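Local structure of beta-galactosidase/beta-glucuronidase (6MVF) at residues 223-227 / 237-241; 215-219 / 252-257; 208-214 / 228-234; 243-247 / 274-278. The protein binds flavin mononucleotide and acts as a beta-glucuronidase of glycoside hydrolase family 2 in a bacterium of the human gut. All blocks are in the same frame, centred on the assembly; numbering follows the deposited sequence.

Interaction 1: residues 223-227 / 237-241; sequences EVASA and SIYVP
Ile238 turns CG2 anti to the backbone N, beside the carbonyl carbon, while CG1 (chi1 -41°) stands beside N; the two branches thus spread along the 223-227 strand and meet different alanines. CG2 of Ile238 lies 3.5 Å from Ala225 CB, and CD1 at the other branch reaches Ala227 CB at 3.7 Å. Val240 adds a further contact by way of its CG2, anti to the carbonyl carbon, which sits 3.9 Å from Ala225 CB. Val224 completes the row with a methyl set between the backbone N and carbonyl carbon, its CG2 4.2 Å from Val240 CG1, the two valines passing at an oblique angle. Ala225 CB is therefore held between Ile238 and Val240, and it also faces the Tyr239 carbonyl O at 3.6 Å. The strand axes approach to 6.7 Å with N-to-C directions 159° apart, too far for backbone pairing, and the segments meet mainly through apolar side chains. Each strand instead finds its hydrogen bonds in its own sheet: Ala225 pairs with Ile216, Val240 with Ala195. Along the outer side, Ser226 and Ala227 form a parallel ladder with a strand of the second subunit. Two strands of different sheets, without shared backbone bonds, thus face each other across a beta sandwich, consistent with the immunoglobulin-like domain of family 2 glycosidases.

Interaction 2: residues 215-219 / 252-257; sequences SIEDP and NLYTVV
Ser215, Ile216 and Glu217 pair with Val257, Val256 and Thr255 in the antiparallel ladder between the two inner strands of a four-stranded sheet, one layer of the beta sandwich. Two hydrogen-bonded pairs frame the non-hydrogen-bonded pair Ile216-Val256. At one, Val257 N donates to Ser215 O over 2.8 Å, nearly straight at 170°; at the other, Glu217 N reaches Thr255 O at 2.9 Å, and each pair has the reciprocal bond. Ile216 and Val256 lie side by side on the face turned to Phe197 and Ile199 of the other layer, with Ile216 CG1 4.2 Å from Val256 CG2. The opposite face carries Glu217, whose OE1 stands 4.0 Å from Thr255 CB.
Beyond the ladder the contact changes character. Tyr254 CG is anti to the carbonyl carbon (chi1 -66°), which lays the ring along the backbone of Asp218 and Pro219. Pro219 CD sits over one ring face, 4.2 Å from the Tyr254 centroid and 16° off the normal, a CH-pi contact, while Ile216 CG2 comes obliquely to CD2 of that ring at 4.1 Å. The hydroxyl continues to the backbone N of Glu244. A leucine in place of Tyr254 would probably leave Pro219 CD without its ring face and the Glu244 amide without this hydroxyl mate. The chemistry thus passes from regular backbone pairing to a region where the Tyr254 ring and hydroxyl add to the grip.

Interaction 3: residues 208-214 / 228-234; sequences DSFTVMY and VRPSDNT
Val212 and Arg229 form a hydrogen-bonded pair in the beta hairpin made by strands 211-217 and 223-230, and the tightly packed part of the contact includes them. Val212 N reaches Arg229 O at 2.9 Å with a 170° angle at hydrogen, and Arg229 N returns the bond to Val212 O. On the next, non-hydrogen-bonded pair, Met213 CG packs at 4.2 Å from Val228 CG1. Past Pro230 the second strand folds into a type I turn, closed by Asn233 N on Pro230 O, and Ser231 N makes a bent bond to Phe210 O at 3.1 Å, the donor well above the carbonyl plane.
Tyr214 extends the tight part inward. Its chi1 of -66° puts CG anti to the carbonyl carbon, placing the ring with Val212 CG1 over one face, offset toward the rim, while Arg229 CG comes to its edge at CE2. The hydroxyl then meets the backbone just after the turn and also Ser201 OG. A phenylalanine in its place would probably leave Thr234 O and Ser201 OG without this shared partner, and the chain after the turn freer to shift; the Thr234 side chain is about 6 Å from that of Phe202, which binds FMN.
The outer rim differs: Asp208 and Asp232 are exposed, and their carboxylates come near each other as like charges, OD1 of Asp208 4.4 Å from OD2 of Asp232. Against the second subunit, the buried Arg229 forms a salt bridge with Glu652 of that chain. On the inner side, Tyr214 OH donates to Thr234 O at 2.8 Å, from above the carbonyl plane.

Interaction 4: residues 243-247 / 274-278; sequences AELWS and VGVRS
Leu245 and Trp246 meet Val276 and Arg277 in a buried loop-to-loop contact at the end of the beta sandwich, where the chain leaves strand 265-274 on its way to the barrel domain. One direct backbone bond joins the loops: Trp246 N donates to Val276 O at 2.7 Å, with a 165° angle at hydrogen. One water supplies a second tie, giving a proton to Glu244 O at 2.7 Å and accepting one from Val276 N at 2.9 Å, so that both backbone polar groups of Val276 are used.
Side chains fill in around this pair. The Leu245 and Val276 side chains cross at a slant, CD2 of Leu245 3.8 Å from CG1 of Val276. Trp246 has CG anti to the backbone N (chi1 -175°), which carries the indole past Gly275, whose CA is 3.8 Å from Trp246 CB, and out alongside Arg277. There CE3 of the indole touches the Arg277 aliphatic chain at CD, 3.9 Å away; the two side chains run the same way, but the ring and guanidinium planes are 68° apart, so this is no stack. Their polar ends point on into neighbouring structure: Trp246 NE1 bonds to Asp348 O and Arg277 NE to Pro389 O. Since Asp348 and Pro389 belong to the TIM barrel, the pair of loops forms part of the junction between the immunoglobulin-like beta sandwich and the catalytic barrel, as in other family 2 glycosidases.

From the N terminus, residues 208-214 open interaction 3, 215-219 open interaction 2 on the same strand, and 223-227 open interaction 1 on the returning strand. Interaction 3 closes first, at 228-234, as the hairpin. Interaction 1 closes at 237-241, crossing interaction 3. Residues 243-247 then start interaction 4 before 252-257 close interaction 2, so these two cross; interaction 2 also crosses interaction 3, while interaction 1 stays nested inside interaction 2. Interaction 4 closes last, at 274-278, in series with interactions 1 and 3. Interactions 2 and 3 bind strands within one sheet, interaction 1 joins the two layers, and interaction 4 reaches toward the barrel; interactions 1 and 3 also border the second subunit.

Interaction 1: residues 223-227 / 237-241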
loop_
_atom_site.group_PDB
_atom_site.type_symbol
_atom_site.label_atom_id
_atom_site.label_comp_id
_atom_site.label_asym_id
_atom_site.label_seq_id
_atom_site.Cartn_x
_atom_site.Cartn_y
_atom_site.Cartn_z
ATOM N N GLU A 223 5.062 -4.485 24.980
ATOM C CA GLU A 223 5.659 -5.474 25.865
ATOM C C GLU A 223 4.916 -5.535 27.203
ATOM O O GLU A 223 4.586 -4.504 27.793
ATOM C CB GLU A 223 7.129 -5.160 26.079
ATOM C CG GLU A 223 7.905 -6.320 26.658
ATOM C CD GLU A 223 9.255 -5.900 27.167
ATOM O OE1 GLU A 223 9.289 -5.058 28.104
ATOM O OE2 GLU A 223 10.272 -6.392 26.612
ATOM N N VAL A 224 4.631 -6.749 27.675
ATOM C CA VAL A 224 3.940 -6.931 28.950
ATOM C C VAL A 224 4.719 -7.789 29.947
ATOM O O VAL A 224 4.383 -7.781 31.141
ATOM C CB VAL A 224 2.528 -7.518 28.738
ATOM C CG1 VAL A 224 1.578 -6.443 28.236
ATOM C CG2 VAL A 224 2.577 -8.694 27.758
ATOM N N ALA A 225 5.738 -8.527 29.514
ATOM C CA ALA A 225 6.494 -9.418 30.385
ATOM C C ALA A 225 7.790 -9.779 29.676
ATOM O O ALA A 225 7.879 -9.731 28.440
ATOM C CB ALA A 225 5.697 -10.678 30.747
ATOM N N SER A 226 8.806 -10.113 30.476
ATOM C CA SER A 226 10.108 -10.470 29.927
ATOM C C SER A 226 10.888 -11.268 30.955
ATOM O O SER A 226 10.574 -11.244 32.146
ATOM C CB SER A 226 10.902 -9.227 29.498
ATOM O OG SER A 226 11.001 -8.311 30.562
ATOM N N ALA A 227 11.902 -11.988 30.471
ATOM C CA ALA A 227 12.831 -12.714 31.331
ATOM C C ALA A 227 14.060 -13.041 30.505
ATOM O O ALA A 227 14.036 -12.968 29.274
ATOM C CB ALA A 227 12.226 -14.000 31.923
ATOM N N SER A 237 9.607 -19.744 32.841
ATOM C CA SER A 237 8.168 -19.523 32.830
ATOM C C SER A 237 7.892 -18.046 33.087
ATOM O O SER A 237 8.353 -17.499 34.093
ATOM C CB SER A 237 7.491 -20.392 33.874
ATOM O OG SER A 237 6.164 -19.962 34.064
ATOM N N ILE A 238 7.154 -17.402 32.178
ATOM C CA ILE A 238 6.874 -15.972 32.254
ATOM C C ILE A 238 5.386 -15.769 32.495
ATOM O O ILE A 238 4.553 -16.435 31.875
ATOM C CB ILE A 238 7.312 -15.238 30.977
ATOM C CG1 ILE A 238 8.671 -15.769 30.492
ATOM C CG2 ILE A 238 7.312 -13.734 31.216
ATOM C CD1 ILE A 238 9.414 -14.796 29.625
ATOM N N TYR A 239 5.056 -14.843 33.383
ATOM C CA TYR A 239 3.688 -14.594 33.806
ATOM C C TYR A 239 3.195 -13.269 33.238
ATOM O O TYR A 239 3.856 -12.240 33.380
ATOM C CB TYR A 239 3.601 -14.572 35.327
ATOM C CG TYR A 239 2.229 -14.211 35.837
ATOM C CD1 TYR A 239 1.246 -15.190 36.006
ATOM C CD2 TYR A 239 1.907 -12.893 36.149
ATOM C CE1 TYR A 239 -0.012 -14.867 36.468
ATOM C CE2 TYR A 239 0.644 -12.557 36.612
ATOM C CZ TYR A 239 -0.312 -13.548 36.772
ATOM O OH TYR A 239 -1.565 -13.212 37.237
ATOM N N VAL A 240 2.028 -13.293 32.615
ATOM C CA VAL A 240 1.364 -12.100 32.096
ATOM C C VAL A 240 0.111 -11.871 32.933
ATOM O O VAL A 240 -0.765 -12.747 32.981
ATOM C CB VAL A 240 1.011 -12.250 30.605
ATOM C CG1 VAL A 240 0.132 -11.093 30.134
ATOM C CG2 VAL A 240 2.269 -12.356 29.756
ATOM N N PRO A 241 -0.026 -10.737 33.610
ATOM C CA PRO A 241 -1.279 -10.452 34.314
ATOM C C PRO A 241 -2.381 -10.064 33.339
ATOM O O PRO A 241 -2.131 -9.631 32.213
ATOM C CB PRO A 241 -0.912 -9.283 35.230
ATOM C CG PRO A 241 0.198 -8.608 34.527
ATOM C CD PRO A 241 0.962 -9.655 33.765
#

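Interaction 2: residues 215-219 / 252-257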
loop_
_atom_site.group_PDB
_atom_site.type_symbol
_atom_site.label_atom_id
_atom_site.label_comp_id
_atom_site.label_asym_id
_atom_site.label_seq_id
_atom_site.Cartn_x
_atom_site.Cartn_y
_atom_site.Cartn_z
ATOM N N SER A 215 10.833 -11.706 25.413
ATOM C CA SER A 215 9.911 -10.593 25.529
ATOM C C SER A 215 8.543 -11.034 25.025
ATOM O O SER A 215 8.446 -11.697 23.991
ATOM C CB SER A 215 10.421 -9.388 24.736
ATOM O OG SER A 215 9.400 -8.412 24.581
ATOM N N ILE A 216 7.488 -10.688 25.757
ATOM C CA ILE A 216 6.118 -11.040 25.380
ATOM C C ILE A 216 5.361 -9.753 25.066
ATOM O O ILE A 216 5.275 -8.850 25.911
ATOM C CB ILE A 216 5.404 -11.849 26.479
ATOM C CG1 ILE A 216 6.077 -13.208 26.689
ATOM C CG2 ILE A 216 3.957 -12.083 26.095
ATOM C CD1 ILE A 216 5.566 -13.977 27.874
ATOM N N GLU A 217 4.808 -9.673 23.855
ATOM C CA GLU A 217 4.047 -8.521 23.384
ATOM C C GLU A 217 2.566 -8.873 23.338
ATOM O O GLU A 217 2.198 -9.970 22.909
ATOM C CB GLU A 217 4.539 -8.069 22.001
ATOM C CG GLU A 217 5.975 -7.550 22.026
ATOM C CD GLU A 217 6.617 -7.419 20.646
ATOM O OE1 GLU A 217 6.038 -7.903 19.639
ATOM O OE2 GLU A 217 7.723 -6.829 20.574
ATOM N N ASP A 218 1.724 -7.946 23.801
ATOM C CA ASP A 218 0.276 -8.148 23.881
ATOM C C ASP A 218 -0.309 -8.012 22.474
ATOM O O ASP A 218 0.418 -7.763 21.510
ATOM C CB ASP A 218 -0.317 -7.183 24.919
ATOM C CG ASP A 218 -0.356 -5.714 24.453
ATOM O OD1 ASP A 218 0.017 -5.380 23.309
ATOM O OD2 ASP A 218 -0.765 -4.862 25.266
ATOM N N PRO A 219 -1.628 -8.199 22.308
ATOM C CA PRO A 219 -2.195 -8.127 20.946
ATOM C C PRO A 219 -1.908 -6.821 20.226
ATOM O O PRO A 219 -1.827 -6.806 18.992
ATOM C CB PRO A 219 -3.693 -8.332 21.192
ATOM C CG PRO A 219 -3.747 -9.206 22.433
ATOM C CD PRO A 219 -2.616 -8.719 23.283
ATOM N N ASN A 252 -7.504 -13.762 20.499
ATOM C CA ASN A 252 -6.460 -12.852 20.978
ATOM C C ASN A 252 -5.092 -13.525 20.952
ATOM O O ASN A 252 -4.928 -14.655 21.422
ATOM C CB ASN A 252 -6.770 -12.375 22.395
ATOM C CG ASN A 252 -8.041 -11.537 22.469
ATOM O OD1 ASN A 252 -8.138 -10.473 21.856
ATOM N ND2 ASN A 252 -9.015 -12.012 23.235
ATOM N N LEU A 253 -4.101 -12.832 20.407
ATOM C CA LEU A 253 -2.776 -13.410 20.243
ATOM C C LEU A 253 -1.733 -12.580 20.985
ATOM O O LEU A 253 -1.777 -11.345 20.974
ATOM C CB LEU A 253 -2.403 -13.523 18.759
ATOM C CG LEU A 253 -3.249 -14.512 17.979
ATOM C CD1 LEU A 253 -2.991 -14.420 16.489
ATOM C CD2 LEU A 253 -2.958 -15.907 18.472
ATOM N N TYR A 254 -0.808 -13.272 21.638
ATOM C CA TYR A 254 0.434 -12.688 22.120
ATOM C C TYR A 254 1.578 -13.093 21.196
ATOM O O TYR A 254 1.482 -14.050 20.422
ATOM C CB TYR A 254 0.722 -13.126 23.561
ATOM C CG TYR A 254 -0.299 -12.585 24.543
ATOM C CD1 TYR A 254 -1.561 -13.169 24.677
ATOM C CD2 TYR A 254 -0.006 -11.479 25.326
ATOM C CE1 TYR A 254 -2.487 -12.655 25.568
ATOM C CE2 TYR A 254 -0.911 -10.978 26.213
ATOM C CZ TYR A 254 -2.145 -11.556 26.332
ATOM O OH TYR A 254 -3.034 -11.017 27.226
ATOM N N THR A 255 2.673 -12.344 21.282
ATOM C CA THR A 255 3.874 -12.619 20.505
ATOM C C THR A 255 5.026 -12.848 21.470
ATOM O O THR A 255 5.396 -11.944 22.227
ATOM C CB THR A 255 4.193 -11.466 19.542
ATOM O OG1 THR A 255 3.095 -11.279 18.643
ATOM C CG2 THR A 255 5.446 -11.773 18.746
ATOM N N VAL A 256 5.594 -14.043 21.440
ATOM C CA VAL A 256 6.806 -14.330 22.195
ATOM C C VAL A 256 7.994 -14.101 21.272
ATOM O O VAL A 256 8.067 -14.677 20.185
ATOM C CB VAL A 256 6.792 -15.759 22.756
ATOM C CG1 VAL A 256 8.050 -16.024 23.571
ATOM C CG2 VAL A 256 5.542 -15.973 23.612
ATOM N N VAL A 257 8.906 -13.230 21.685
ATOM C CA VAL A 257 10.106 -12.902 20.934
ATOM C C VAL A 257 11.296 -13.429 21.720
ATOM O O VAL A 257 11.331 -13.301 22.950
ATOM C CB VAL A 257 10.209 -11.380 20.715
ATOM C CG1 VAL A 257 11.514 -11.023 19.994
ATOM C CG2 VAL A 257 8.969 -10.872 19.951
#

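Interaction 3: residues 208-214 / 228-234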
loop_
_atom_site.group_PDB
_atom_site.type_symbol
_atom_site.label_atom_id
_atom_site.label_comp_id
_atom_site.label_asym_id
_atom_site.label_seq_id
_atom_site.Cartn_x
_atom_site.Cartn_y
_atom_site.Cartn_z
ATOM N N ASP A 208 28.957 -19.071 27.247
ATOM C CA ASP A 208 28.644 -18.221 28.395
ATOM C C ASP A 208 28.460 -16.747 28.033
ATOM O O ASP A 208 27.802 -16.016 28.783
ATOM C CB ASP A 208 29.730 -18.364 29.465
ATOM C CG ASP A 208 29.662 -19.705 30.192
ATOM O OD1 ASP A 208 28.604 -20.373 30.119
ATOM O OD2 ASP A 208 30.659 -20.091 30.840
ATOM N N SER A 209 28.996 -16.292 26.900
ATOM C CA SER A 209 28.816 -14.901 26.493
ATOM C C SER A 209 27.466 -14.635 25.833
ATOM O O SER A 209 27.149 -13.469 25.559
ATOM C CB SER A 209 29.938 -14.472 25.542
ATOM O OG SER A 209 29.876 -15.141 24.289
ATOM N N PHE A 210 26.669 -15.672 25.564
ATOM C CA PHE A 210 25.359 -15.506 24.951
ATOM C C PHE A 210 24.248 -15.688 25.985
ATOM O O PHE A 210 24.288 -16.608 26.804
ATOM C CB PHE A 210 25.183 -16.495 23.804
ATOM C CG PHE A 210 26.030 -16.186 22.600
ATOM C CD1 PHE A 210 25.722 -15.099 21.774
ATOM C CD2 PHE A 210 27.114 -16.987 22.275
ATOM C CE1 PHE A 210 26.491 -14.804 20.659
ATOM C CE2 PHE A 210 27.896 -16.702 21.157
ATOM C CZ PHE A 210 27.586 -15.606 20.346
ATOM N N THR A 211 23.265 -14.792 25.963
ATOM C CA THR A 211 22.028 -14.958 26.715
ATOM C C THR A 211 20.839 -15.037 25.756
ATOM O O THR A 211 20.931 -14.711 24.573
ATOM C CB THR A 211 21.807 -13.801 27.704
ATOM O OG1 THR A 211 21.970 -12.559 27.017
ATOM C CG2 THR A 211 22.757 -13.863 28.877
ATOM N N VAL A 212 19.703 -15.475 26.280
ATOM C CA VAL A 212 18.438 -15.421 25.565
ATOM C C VAL A 212 17.506 -14.468 26.315
ATOM O O VAL A 212 17.152 -14.713 27.477
ATOM C CB VAL A 212 17.813 -16.816 25.410
ATOM C CG1 VAL A 212 16.418 -16.705 24.789
ATOM C CG2 VAL A 212 18.712 -17.710 24.555
ATOM N N MET A 213 17.126 -13.372 25.656
ATOM C CA MET A 213 16.241 -12.368 26.237
ATOM C C MET A 213 14.854 -12.584 25.651
ATOM O O MET A 213 14.652 -12.435 24.445
ATOM C CB MET A 213 16.745 -10.953 25.968
ATOM C CG MET A 213 18.180 -10.710 26.441
ATOM S SD MET A 213 18.708 -8.995 26.217
ATOM C CE MET A 213 18.156 -8.730 24.527
ATOM N N TYR A 214 13.916 -12.966 26.508
ATOM C CA TYR A 214 12.545 -13.249 26.126
ATOM C C TYR A 214 11.680 -12.031 26.376
ATOM O O TYR A 214 11.762 -11.415 27.440
ATOM C CB TYR A 214 11.988 -14.409 26.938
ATOM C CG TYR A 214 12.634 -15.751 26.707
ATOM C CD1 TYR A 214 12.474 -16.413 25.504
ATOM C CD2 TYR A 214 13.361 -16.379 27.714
ATOM C CE1 TYR A 214 13.030 -17.647 25.300
ATOM C CE2 TYR A 214 13.929 -17.620 27.514
ATOM C CZ TYR A 214 13.748 -18.251 26.303
ATOM O OH TYR A 214 14.303 -19.484 26.073
ATOM N N VAL A 228 15.131 -13.418 31.197
ATOM C CA VAL A 228 16.430 -13.638 30.575
ATOM C C VAL A 228 17.029 -14.950 31.083
ATOM O O VAL A 228 16.888 -15.299 32.259
ATOM C CB VAL A 228 17.355 -12.437 30.858
ATOM C CG1 VAL A 228 18.698 -12.608 30.168
ATOM C CG2 VAL A 228 16.650 -11.138 30.388
ATOM N N ARG A 229 17.691 -15.682 30.196
ATOM C CA ARG A 229 18.245 -16.978 30.549
ATOM C C ARG A 229 19.645 -17.095 29.979
ATOM O O ARG A 229 19.993 -16.388 29.026
ATOM C CB ARG A 229 17.381 -18.138 30.022
ATOM C CG ARG A 229 16.086 -18.372 30.793
ATOM C CD ARG A 229 16.338 -19.142 32.065
ATOM N NE ARG A 229 16.710 -18.260 33.149
ATOM C CZ ARG A 229 17.348 -18.655 34.246
ATOM N NH1 ARG A 229 17.642 -17.750 35.173
ATOM N NH2 ARG A 229 17.700 -19.942 34.406
ATOM N N PRO A 230 20.475 -17.981 30.545
ATOM C CA PRO A 230 21.726 -18.354 29.873
ATOM C C PRO A 230 21.432 -19.079 28.571
ATOM O O PRO A 230 20.458 -19.827 28.461
ATOM C CB PRO A 230 22.406 -19.288 30.887
ATOM C CG PRO A 230 21.766 -19.008 32.154
ATOM C CD PRO A 230 20.362 -18.635 31.860
ATOM N N SER A 231 22.301 -18.884 27.581
ATOM C CA SER A 231 22.020 -19.513 26.294
ATOM C C SER A 231 22.095 -21.041 26.325
ATOM O O SER A 231 21.725 -21.665 25.332
ATOM C CB SER A 231 22.956 -18.964 25.208
ATOM O OG SER A 231 24.291 -19.398 25.354
ATOM N N ASP A 232 22.543 -21.664 27.417
ATOM C CA ASP A 232 22.643 -23.122 27.508
ATOM C C ASP A 232 21.692 -23.692 28.559
ATOM O O ASP A 232 21.895 -24.809 29.064
ATOM C CB ASP A 232 24.081 -23.536 27.823
ATOM C CG ASP A 232 24.515 -23.131 29.243
ATOM O OD1 ASP A 232 23.774 -22.384 29.955
ATOM O OD2 ASP A 232 25.612 -23.571 29.654
ATOM N N ASN A 233 20.682 -22.913 28.923
ATOM C CA ASN A 233 19.796 -23.202 30.039
ATOM C C ASN A 233 18.592 -22.287 29.887
ATOM O O ASN A 233 18.389 -21.378 30.699
ATOM C CB ASN A 233 20.508 -22.979 31.376
ATOM C CG ASN A 233 19.651 -23.343 32.537
ATOM O OD1 ASN A 233 18.759 -24.179 32.413
ATOM N ND2 ASN A 233 19.885 -22.701 33.670
ATOM N N THR A 234 17.806 -22.515 28.833
ATOM C CA THR A 234 16.932 -21.475 28.316
ATOM C C THR A 234 15.510 -21.559 28.839
ATOM O O THR A 234 14.742 -20.613 28.652
ATOM C CB THR A 234 16.921 -21.520 26.786
ATOM O OG1 THR A 234 16.157 -22.646 26.349
ATOM C CG2 THR A 234 18.347 -21.628 26.238
#

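Interaction 4: residues 243-247 / 274-278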
loop_
_atom_site.group_PDB
_atom_site.type_symbol
_atom_site.label_atom_id
_atom_site.label_comp_id
_atom_site.label_asym_id
_atom_site.label_seq_id
_atom_site.Cartn_x
_atom_site.Cartn_y
_atom_site.Cartn_z
ATOM N N ALA A 243 -4.579 -11.657 31.448
ATOM C CA ALA A 243 -4.390 -12.232 30.125
ATOM C C ALA A 243 -5.668 -12.145 29.301
ATOM O O ALA A 243 -6.769 -12.371 29.803
ATOM C CB ALA A 243 -3.953 -13.684 30.257
ATOM N N GLU A 244 -5.524 -11.784 28.034
ATOM C CA GLU A 244 -6.623 -11.864 27.081
ATOM C C GLU A 244 -6.630 -13.267 26.480
ATOM O O GLU A 244 -5.705 -13.643 25.753
ATOM C CB GLU A 244 -6.483 -10.790 26.008
ATOM C CG GLU A 244 -7.009 -9.448 26.472
ATOM C CD GLU A 244 -6.842 -8.367 25.425
ATOM O OE1 GLU A 244 -7.696 -8.264 24.504
ATOM O OE2 GLU A 244 -5.839 -7.622 25.521
ATOM N N LEU A 245 -7.657 -14.050 26.802
ATOM C CA LEU A 245 -7.670 -15.433 26.355
ATOM C C LEU A 245 -7.971 -15.521 24.860
ATOM O O LEU A 245 -8.570 -14.618 24.260
ATOM C CB LEU A 245 -8.697 -16.244 27.138
ATOM C CG LEU A 245 -8.526 -16.167 28.653
ATOM C CD1 LEU A 245 -9.532 -17.055 29.345
ATOM C CD2 LEU A 245 -7.119 -16.544 29.037
ATOM N N TRP A 246 -7.527 -16.637 24.266
ATOM C CA TRP A 246 -7.809 -17.000 22.878
ATOM C C TRP A 246 -9.062 -17.885 22.794
ATOM O O TRP A 246 -9.194 -18.865 23.538
ATOM C CB TRP A 246 -6.598 -17.731 22.280
ATOM C CG TRP A 246 -6.736 -18.038 20.812
ATOM C CD1 TRP A 246 -6.259 -17.293 19.776
ATOM C CD2 TRP A 246 -7.414 -19.157 20.218
ATOM N NE1 TRP A 246 -6.586 -17.876 18.576
ATOM C CE2 TRP A 246 -7.302 -19.020 18.822
ATOM C CE3 TRP A 246 -8.103 -20.262 20.731
ATOM C CZ2 TRP A 246 -7.852 -19.948 17.931
ATOM C CZ3 TRP A 246 -8.638 -21.178 19.852
ATOM C CH2 TRP A 246 -8.514 -21.016 18.464
ATOM N N SER A 247 -9.977 -17.547 21.881
ATOM C CA SER A 247 -11.073 -18.452 21.524
ATOM C C SER A 247 -11.421 -18.229 20.059
ATOM O O SER A 247 -10.914 -17.308 19.425
ATOM C CB SER A 247 -12.305 -18.251 22.417
ATOM O OG SER A 247 -13.019 -17.081 22.053
ATOM N N VAL A 274 1.094 -16.876 19.771
ATOM C CA VAL A 274 0.524 -17.904 20.626
ATOM C C VAL A 274 -0.749 -17.360 21.251
ATOM O O VAL A 274 -0.976 -16.146 21.312
ATOM C CB VAL A 274 1.514 -18.375 21.725
ATOM C CG1 VAL A 274 2.816 -18.911 21.099
ATOM C CG2 VAL A 274 1.786 -17.253 22.712
ATOM N N GLY A 275 -1.589 -18.285 21.706
ATOM C CA GLY A 275 -2.830 -17.927 22.358
ATOM C C GLY A 275 -2.975 -18.679 23.663
ATOM O O GLY A 275 -2.421 -19.763 23.844
ATOM N N VAL A 276 -3.734 -18.078 24.577
ATOM C CA VAL A 276 -3.998 -18.636 25.898
ATOM C C VAL A 276 -5.402 -19.239 25.889
ATOM O O VAL A 276 -6.399 -18.515 25.797
ATOM C CB VAL A 276 -3.864 -17.563 26.991
ATOM C CG1 VAL A 276 -3.788 -18.208 28.358
ATOM C CG2 VAL A 276 -2.652 -16.673 26.718
ATOM N N ARG A 277 -5.497 -20.562 25.996
ATOM C CA ARG A 277 -6.796 -21.203 26.142
ATOM C C ARG A 277 -6.609 -22.535 26.832
ATOM O O ARG A 277 -5.562 -23.168 26.709
ATOM C CB ARG A 277 -7.516 -21.422 24.802
ATOM C CG ARG A 277 -7.002 -22.570 23.966
ATOM C CD ARG A 277 -5.794 -22.152 23.189
ATOM N NE ARG A 277 -5.205 -23.236 22.416
ATOM C CZ ARG A 277 -4.423 -24.172 22.942
ATOM N NH1 ARG A 277 -4.180 -24.156 24.255
ATOM N NH2 ARG A 277 -3.904 -25.129 22.163
ATOM N N SER A 278 -7.640 -22.948 27.554
ATOM C CA SER A 278 -7.789 -24.316 28.016
ATOM C C SER A 278 -9.093 -24.858 27.448
ATOM O O SER A 278 -9.960 -24.096 27.011
ATOM C CB SER A 278 -7.787 -24.402 29.545
ATOM O OG SER A 278 -8.758 -23.529 30.111
HETATM O O HOH W 1 -4.467 -15.297 23.959
#